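Local coordinates for putative cell adhesion protein (Parabacteroides distasonis, PDB 3LIU) that probably serves as a fimbrillin, a pilus subunit through which the bacterium assembles fimbriae for adhesion, at residues Y193-S207 / N305-P319. Residues are numbered along the deposited sequence; the frame is centred on the assembly and turned at random.
Sequences YESKSFVLKEVFIAS and NHTLLIVKGDYTYLP
F198 slips its ring obliquely into the hollow at G313, where the missing side chain lets CE1 come within 3.6 Å of the glycine CA; a CB there would collide with the ring and with V199 O. The phenylalanine CG, anti to the backbone N (chi1 174°), brings the ring alongside the G313 backbone. Strands 193-206 and 308-319 run antiparallel, and classic beta bulges set K196 and S197 opposite T316, and K201 and E202 opposite K312, whose O accepts from both K201 N and E202 N. On the same face as F198, L200 CD1 fits against V311 CB (3.8 Å) and V203 CG1 against L309 CD1; strands 172-185 and 358-366 cover this side, which suits branched aliphatic residues. Further along, Y315 OH donates to S195 OG (2.7 Å), which lies in the plane of the tyrosine ring at its edge, while Y317 turns an edge to the face of Y193. On the other face I310 makes a CH-pi contact over the F204 ring, its CB 4.1 Å from the centroid. K201, displaced by the bulge, reaches D314, its NZ meeting the syn lone pairs of both OD1 (2.6 Å) and OD2; N330 also binds both partners. With an alanine at D314, the K201 ammonium would probably lose its carboxylate mate, held mainly by N330 OD1, and N330 N its acceptor. One water joins S197 OG, T316 OG1 and D314 O, and T316 OG1 also bonds T327 OG1. This second face thus changes along its length, from apolar F204, I310 and A206 to charges and hydroxyls near the bulges.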
# COMPACT_ATOMS: atom_id res chain seq x y z
N TYR A 193 -2.48 3.33 39.62
CA TYR A 193 -3.84 3.71 39.17
C TYR A 193 -4.54 2.60 38.35
O TYR A 193 -3.90 1.72 37.75
CB TYR A 193 -3.78 4.99 38.31
CG TYR A 193 -2.97 4.77 37.02
CD1 TYR A 193 -3.53 4.16 35.91
CD2 TYR A 193 -1.62 5.12 36.96
CE1 TYR A 193 -2.78 3.92 34.75
CE2 TYR A 193 -0.87 4.88 35.80
CZ TYR A 193 -1.46 4.28 34.72
OH TYR A 193 -0.72 4.02 33.59
N GLU A 194 -5.86 2.72 38.28
CA GLU A 194 -6.70 1.91 37.44
C GLU A 194 -7.16 2.68 36.17
O GLU A 194 -7.61 3.79 36.27
CB GLU A 194 -7.96 1.60 38.24
CG GLU A 194 -7.84 0.43 39.17
CD GLU A 194 -9.06 0.33 40.08
OE1 GLU A 194 -10.19 0.16 39.55
OE2 GLU A 194 -8.88 0.43 41.31
N SER A 195 -7.11 2.04 35.02
CA SER A 195 -7.71 2.60 33.83
C SER A 195 -9.21 2.44 33.96
O SER A 195 -9.65 1.40 34.41
CB SER A 195 -7.25 1.87 32.58
OG SER A 195 -5.86 2.06 32.35
N LYS A 196 -9.98 3.46 33.59
CA LYS A 196 -11.42 3.39 33.63
C LYS A 196 -12.10 3.40 32.27
O LYS A 196 -13.08 2.70 32.10
CB LYS A 196 -11.98 4.52 34.49
CG LYS A 196 -11.72 4.32 35.97
CD LYS A 196 -12.59 3.18 36.60
CE LYS A 196 -11.89 2.58 37.83
NZ LYS A 196 -12.79 1.84 38.76
N SER A 197 -11.62 4.20 31.33
CA SER A 197 -12.23 4.25 30.00
C SER A 197 -11.33 4.95 29.00
O SER A 197 -10.41 5.69 29.37
CB SER A 197 -13.58 4.97 30.01
OG SER A 197 -13.45 6.33 30.40
N PHE A 198 -11.57 4.69 27.73
CA PHE A 198 -10.92 5.44 26.65
C PHE A 198 -11.96 5.62 25.57
O PHE A 198 -12.54 4.64 25.14
CB PHE A 198 -9.75 4.68 26.10
CG PHE A 198 -9.11 5.31 24.89
CD1 PHE A 198 -8.30 6.43 25.02
CD2 PHE A 198 -9.28 4.78 23.64
CE1 PHE A 198 -7.73 7.01 23.93
CE2 PHE A 198 -8.70 5.34 22.55
CZ PHE A 198 -7.92 6.46 22.68
N VAL A 199 -12.19 6.87 25.18
CA VAL A 199 -13.11 7.22 24.10
C VAL A 199 -12.27 7.69 22.92
O VAL A 199 -11.57 8.72 23.01
CB VAL A 199 -14.10 8.33 24.53
CG1 VAL A 199 -15.08 8.62 23.41
CG2 VAL A 199 -14.84 7.94 25.84
N LEU A 200 -12.35 6.94 21.82
CA LEU A 200 -11.65 7.25 20.60
C LEU A 200 -12.24 8.47 19.88
O LEU A 200 -13.42 8.51 19.64
CB LEU A 200 -11.66 6.02 19.67
CG LEU A 200 -10.90 6.21 18.36
CD1 LEU A 200 -9.36 6.27 18.66
CD2 LEU A 200 -11.27 5.07 17.41
N LYS A 201 -11.39 9.45 19.52
CA LYS A 201 -11.84 10.65 18.77
C LYS A 201 -11.33 10.70 17.33
O LYS A 201 -12.04 11.17 16.45
CB LYS A 201 -11.39 11.92 19.48
CG LYS A 201 -12.20 12.26 20.75
CD LYS A 201 -11.80 13.67 21.27
CE LYS A 201 -12.79 14.26 22.30
NZ LYS A 201 -12.08 14.96 23.47
N GLU A 202 -10.10 10.22 17.10
CA GLU A 202 -9.47 10.34 15.78
C GLU A 202 -8.43 9.22 15.57
O GLU A 202 -7.79 8.75 16.52
CB GLU A 202 -8.79 11.72 15.64
CG GLU A 202 -8.14 12.03 14.27
CD GLU A 202 -9.09 12.73 13.29
OE1 GLU A 202 -10.24 13.00 13.68
OE2 GLU A 202 -8.69 13.03 12.14
N VAL A 203 -8.27 8.81 14.32
CA VAL A 203 -7.20 7.93 13.91
C VAL A 203 -6.50 8.55 12.71
O VAL A 203 -7.16 9.11 11.82
CB VAL A 203 -7.75 6.54 13.53
CG1 VAL A 203 -6.62 5.57 13.23
CG2 VAL A 203 -8.65 5.97 14.67
N PHE A 204 -5.18 8.53 12.69
CA PHE A 204 -4.46 9.01 11.50
C PHE A 204 -3.13 8.32 11.26
O PHE A 204 -2.61 7.64 12.15
CB PHE A 204 -4.35 10.57 11.47
CG PHE A 204 -3.29 11.17 12.39
CD1 PHE A 204 -3.51 11.28 13.73
CD2 PHE A 204 -2.09 11.64 11.87
CE1 PHE A 204 -2.56 11.85 14.58
CE2 PHE A 204 -1.12 12.22 12.70
CZ PHE A 204 -1.37 12.34 14.06
N ILE A 205 -2.62 8.49 10.04
CA ILE A 205 -1.39 7.86 9.64
C ILE A 205 -0.32 8.93 9.40
O ILE A 205 -0.64 9.99 8.86
CB ILE A 205 -1.58 7.07 8.31
CG1 ILE A 205 -2.68 6.03 8.46
CG2 ILE A 205 -0.22 6.44 7.84
CD1 ILE A 205 -2.51 5.00 9.57
N ALA A 206 0.92 8.65 9.81
CA ALA A 206 2.06 9.58 9.58
C ALA A 206 3.18 8.81 8.90
O ALA A 206 3.28 7.61 9.06
CB ALA A 206 2.55 10.20 10.92
N SER A 207 4.05 9.50 8.16
CA SER A 207 5.12 8.84 7.42
C SER A 207 4.67 7.70 6.51
O SER A 207 5.33 6.67 6.43
CB SER A 207 6.24 8.35 8.35
OG SER A 207 6.78 9.44 9.06
N ASN A 305 11.42 7.28 10.23
CA ASN A 305 10.11 7.67 9.68
C ASN A 305 9.43 6.43 9.12
O ASN A 305 9.04 6.35 7.95
CB ASN A 305 10.22 8.75 8.58
CG ASN A 305 10.12 10.20 9.12
OD1 ASN A 305 9.97 10.42 10.34
ND2 ASN A 305 10.23 11.22 8.20
N HIS A 306 9.29 5.44 9.98
CA HIS A 306 8.41 4.33 9.71
C HIS A 306 7.00 4.83 9.76
O HIS A 306 6.70 5.78 10.48
CB HIS A 306 8.62 3.26 10.75
CG HIS A 306 9.91 2.54 10.58
ND1 HIS A 306 10.17 1.77 9.47
CD2 HIS A 306 11.01 2.48 11.36
CE1 HIS A 306 11.38 1.26 9.58
NE2 HIS A 306 11.92 1.69 10.71
N THR A 307 6.13 4.18 8.99
CA THR A 307 4.72 4.55 8.97
C THR A 307 4.09 4.28 10.33
O THR A 307 4.29 3.20 10.91
CB THR A 307 4.00 3.76 7.89
OG1 THR A 307 4.60 4.07 6.64
CG2 THR A 307 2.53 4.07 7.82
N LEU A 308 3.38 5.30 10.85
CA LEU A 308 2.75 5.25 12.17
C LEU A 308 1.26 5.26 12.00
O LEU A 308 0.74 5.97 11.12
CB LEU A 308 3.14 6.48 13.05
CG LEU A 308 4.63 6.81 13.20
CD1 LEU A 308 4.87 8.06 14.04
CD2 LEU A 308 5.46 5.65 13.77
N LEU A 309 0.59 4.49 12.85
CA LEU A 309 -0.79 4.69 13.17
C LEU A 309 -0.86 5.37 14.51
O LEU A 309 -0.32 4.89 15.52
CB LEU A 309 -1.60 3.38 13.14
CG LEU A 309 -3.09 3.60 13.45
CD1 LEU A 309 -4.01 2.76 12.58
CD2 LEU A 309 -3.42 3.43 14.93
N ILE A 310 -1.54 6.51 14.52
CA ILE A 310 -1.70 7.30 15.74
C ILE A 310 -3.18 7.50 16.06
O ILE A 310 -3.98 7.89 15.17
CB ILE A 310 -1.01 8.68 15.58
CG1 ILE A 310 0.44 8.51 15.11
CG2 ILE A 310 -1.03 9.53 16.94
CD1 ILE A 310 1.22 9.85 14.90
N VAL A 311 -3.57 7.18 17.30
CA VAL A 311 -4.92 7.44 17.80
C VAL A 311 -4.94 8.58 18.82
O VAL A 311 -3.95 8.82 19.53
CB VAL A 311 -5.60 6.18 18.38
CG1 VAL A 311 -5.44 4.98 17.37
CG2 VAL A 311 -5.03 5.84 19.70
N LYS A 312 -6.05 9.31 18.80
CA LYS A 312 -6.33 10.35 19.78
C LYS A 312 -7.65 10.06 20.46
O LYS A 312 -8.62 9.71 19.79
CB LYS A 312 -6.43 11.71 19.11
CG LYS A 312 -6.32 12.88 20.12
CD LYS A 312 -6.61 14.22 19.53
CE LYS A 312 -8.06 14.37 19.20
NZ LYS A 312 -8.30 15.67 18.60
N GLY A 313 -7.70 10.24 21.78
CA GLY A 313 -8.96 10.08 22.52
C GLY A 313 -8.86 10.55 23.96
O GLY A 313 -7.83 11.09 24.37
N ASP A 314 -9.91 10.34 24.73
CA ASP A 314 -9.99 10.84 26.10
C ASP A 314 -9.80 9.66 27.02
O ASP A 314 -10.53 8.68 26.91
CB ASP A 314 -11.36 11.49 26.37
CG ASP A 314 -11.61 12.70 25.47
OD1 ASP A 314 -10.67 13.20 24.82
OD2 ASP A 314 -12.77 13.12 25.39
N TYR A 315 -8.81 9.74 27.90
CA TYR A 315 -8.46 8.62 28.78
C TYR A 315 -8.79 9.01 30.19
O TYR A 315 -8.40 10.09 30.68
CB TYR A 315 -6.98 8.26 28.64
CG TYR A 315 -6.47 7.26 29.65
CD1 TYR A 315 -6.67 5.88 29.49
CD2 TYR A 315 -5.80 7.68 30.78
CE1 TYR A 315 -6.19 4.96 30.44
CE2 TYR A 315 -5.33 6.79 31.73
CZ TYR A 315 -5.52 5.45 31.57
OH TYR A 315 -5.04 4.63 32.56
N THR A 316 -9.51 8.14 30.86
CA THR A 316 -9.94 8.36 32.22
C THR A 316 -9.32 7.29 33.14
O THR A 316 -9.36 6.09 32.83
CB THR A 316 -11.49 8.30 32.29
OG1 THR A 316 -12.04 9.24 31.35
CG2 THR A 316 -11.99 8.60 33.69
N TYR A 317 -8.75 7.72 34.27
CA TYR A 317 -8.16 6.81 35.23
C TYR A 317 -8.52 7.23 36.65
O TYR A 317 -8.93 8.36 36.89
CB TYR A 317 -6.66 6.78 35.06
CG TYR A 317 -6.00 8.12 35.30
CD1 TYR A 317 -6.07 9.13 34.34
CD2 TYR A 317 -5.29 8.36 36.48
CE1 TYR A 317 -5.45 10.33 34.54
CE2 TYR A 317 -4.70 9.58 36.71
CZ TYR A 317 -4.77 10.57 35.74
OH TYR A 317 -4.19 11.81 35.96
N LEU A 318 -8.39 6.28 37.57
CA LEU A 318 -8.62 6.53 39.00
C LEU A 318 -7.30 6.38 39.72
O LEU A 318 -6.79 5.27 39.85
CB LEU A 318 -9.63 5.55 39.58
CG LEU A 318 -10.01 5.79 41.05
CD1 LEU A 318 -10.74 7.14 41.23
CD2 LEU A 318 -10.89 4.65 41.51
N PRO A 319 -6.72 7.49 40.16
CA PRO A 319 -5.49 7.41 40.94
C PRO A 319 -5.68 6.63 42.24
O PRO A 319 -6.74 6.75 42.88
CB PRO A 319 -5.17 8.89 41.24
CG PRO A 319 -5.92 9.65 40.25
CD PRO A 319 -7.14 8.88 39.95
O HOH W 1 -7.12 3.03 41.74
O HOH W 2 -12.35 8.34 28.85
O HOH W 3 7.29 8.45 11.60